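Local coordinates for protein allantoicase (Saccharomyces cerevisiae, PDB 1O59) that hydrolyses allantoate to (S)-ureidoglycolate and urea, letting yeast use purines as a secondary nitrogen source, at residues A[273-279]-A[321-327]. Numbering follows the deposited sequence. Where two conformers were deposited one is given.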
# COMPACT_ATOMS: atom_id res chain seq x y z
N LYS A 273 18.37 3.78 15.93
CA LYS A 273 18.68 4.65 14.82
C LYS A 273 17.38 5.02 14.13
O LYS A 273 16.58 4.15 13.79
CB LYS A 273 19.57 3.88 13.85
CG LYS A 273 20.59 4.70 13.12
CD LYS A 273 20.95 4.04 11.76
CE LYS A 273 21.75 2.72 11.85
NZ LYS A 273 21.29 1.72 10.80
N ILE A 274 17.17 6.32 13.93
CA ILE A 274 16.08 6.79 13.09
C ILE A 274 16.65 7.54 11.87
O ILE A 274 17.58 8.32 11.97
CB ILE A 274 15.09 7.64 13.88
CG1 ILE A 274 14.45 6.76 14.97
CG2 ILE A 274 14.03 8.20 12.95
CD1 ILE A 274 13.35 7.42 15.82
N ILE A 275 16.09 7.22 10.71
CA ILE A 275 16.51 7.81 9.44
C ILE A 275 15.33 8.53 8.77
O ILE A 275 14.29 7.94 8.54
CB ILE A 275 17.08 6.74 8.49
CG1 ILE A 275 18.16 5.91 9.19
CG2 ILE A 275 17.63 7.41 7.23
CD1 ILE A 275 18.73 4.81 8.29
N VAL A 276 15.52 9.81 8.48
CA VAL A 276 14.55 10.59 7.73
C VAL A 276 15.21 10.99 6.40
O VAL A 276 16.25 11.66 6.36
CB VAL A 276 14.11 11.79 8.54
CG1 VAL A 276 13.11 12.62 7.80
CG2 VAL A 276 13.50 11.34 9.82
N ASP A 277 14.58 10.53 5.32
CA ASP A 277 15.12 10.62 3.98
C ASP A 277 14.31 11.57 3.11
O ASP A 277 13.12 11.33 2.86
CB ASP A 277 15.11 9.24 3.36
CG ASP A 277 15.90 9.14 2.08
OD1 ASP A 277 16.47 10.16 1.56
OD2 ASP A 277 16.05 8.03 1.56
N THR A 278 14.96 12.63 2.65
CA THR A 278 14.33 13.62 1.76
C THR A 278 14.75 13.45 0.29
O THR A 278 14.71 14.40 -0.47
CB THR A 278 14.70 15.03 2.23
OG1 THR A 278 16.13 15.14 2.37
CG2 THR A 278 14.14 15.29 3.65
N ALA A 279 15.17 12.25 -0.08
CA ALA A 279 15.50 11.90 -1.47
C ALA A 279 14.53 12.55 -2.45
O ALA A 279 13.31 12.47 -2.28
CB ALA A 279 15.52 10.36 -1.67
N ASP A 321 17.29 16.06 -0.22
CA ASP A 321 17.74 14.91 -0.97
C ASP A 321 18.68 14.01 -0.20
O ASP A 321 19.59 13.43 -0.80
CB ASP A 321 18.45 15.43 -2.20
CG ASP A 321 18.64 14.38 -3.24
OD1 ASP A 321 17.87 13.37 -3.26
OD2 ASP A 321 19.56 14.49 -4.09
N LYS A 322 18.50 13.90 1.12
CA LYS A 322 19.46 13.14 1.91
C LYS A 322 18.82 12.31 3.01
O LYS A 322 17.72 12.60 3.49
CB LYS A 322 20.55 14.05 2.51
CG LYS A 322 20.11 14.92 3.65
CD LYS A 322 21.29 15.62 4.39
CE LYS A 322 22.08 14.63 5.30
NZ LYS A 322 22.84 15.26 6.46
N GLU A 323 19.55 11.25 3.37
CA GLU A 323 19.25 10.45 4.51
C GLU A 323 19.85 11.10 5.74
O GLU A 323 21.09 11.19 5.88
CB GLU A 323 19.81 9.05 4.34
CG GLU A 323 19.26 8.27 3.15
CD GLU A 323 19.73 6.81 3.18
OE1 GLU A 323 19.09 6.01 3.91
OE2 GLU A 323 20.76 6.47 2.52
N HIS A 324 18.98 11.60 6.61
CA HIS A 324 19.37 12.14 7.92
C HIS A 324 19.28 11.02 8.95
O HIS A 324 18.24 10.42 9.11
CB HIS A 324 18.44 13.28 8.34
CG HIS A 324 18.33 14.38 7.33
ND1 HIS A 324 17.49 14.30 6.24
CD2 HIS A 324 18.92 15.59 7.27
CE1 HIS A 324 17.58 15.42 5.55
NE2 HIS A 324 18.45 16.22 6.15
N VAL A 325 20.38 10.77 9.64
CA VAL A 325 20.51 9.64 10.54
C VAL A 325 20.64 10.12 11.99
O VAL A 325 21.63 10.76 12.36
CB VAL A 325 21.78 8.78 10.18
CG1 VAL A 325 21.97 7.62 11.20
CG2 VAL A 325 21.69 8.27 8.74
N TYR A 326 19.63 9.80 12.80
CA TYR A 326 19.61 10.15 14.22
C TYR A 326 19.90 8.90 15.03
O TYR A 326 19.12 7.96 15.04
CB TYR A 326 18.26 10.78 14.58
CG TYR A 326 17.93 11.91 13.65
CD1 TYR A 326 18.64 13.11 13.69
CD2 TYR A 326 16.99 11.75 12.66
CE1 TYR A 326 18.35 14.14 12.81
CE2 TYR A 326 16.69 12.76 11.76
CZ TYR A 326 17.36 13.96 11.83
OH TYR A 326 17.01 14.95 10.93
N GLU A 327 21.04 8.89 15.69
CA GLU A 327 21.36 7.77 16.58
C GLU A 327 20.72 8.03 17.93
O GLU A 327 20.92 9.06 18.53
CB GLU A 327 22.86 7.49 16.62
CG GLU A 327 23.23 6.52 15.48
CD GLU A 327 24.62 6.73 14.87
OE1 GLU A 327 25.54 7.16 15.61
OE2 GLU A 327 24.79 6.44 13.64
O HOH W 1 16.17 5.14 2.70
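H324 grips V276 twice: its backbone N reaches V276 O at 2.7 Å, and its ring ND1 meets the same oxygen at 2.9 Å. The two donors arrive from opposite faces of the carbonyl plane, and V276 O lies in the imidazole plane at the ring edge. With CG anti to its own carbonyl carbon (chi1 -54°), the histidine ring lies beside its backbone N, where both donors can share one acceptor. The ring's orientation is fixed further by NE2, hydrogen-bonded to G319 N. On the same face of the sheet, V276 CG2 abuts the Y326 ring edge at CE2, 4.0 Å away. I274 N to Y326 O (2.8 Å) and Y326 N to I274 O (2.7 Å) make these two an antiparallel hydrogen-bonded pair. Past the strand end, T278 OG1 accepts from K322 N at 3.0 Å, an almost straight bond (178°), and is also hydrogen-bonded to G319 O. On the other face, D277 OD2 and E323 OE1 stand 4.3 Å apart, bridged by a water that donates to both. D277 OD1 accepts from A279 N, closing an Asx turn, and forms a salt bridge with R238, whose positive charge probably offsets the like charges of D277 and E323. Without the carboxylate, as with an alanine here, R238 would probably lose its salt-bridge mate and A279 N the acceptor that closes the Asx turn. Strand 270-277 runs antiparallel between 323-331 and 346-354 in the second allantoicase repeat, while I274 and Y326 pack against strands 288-294 and 309-317 of the facing five-stranded sheet.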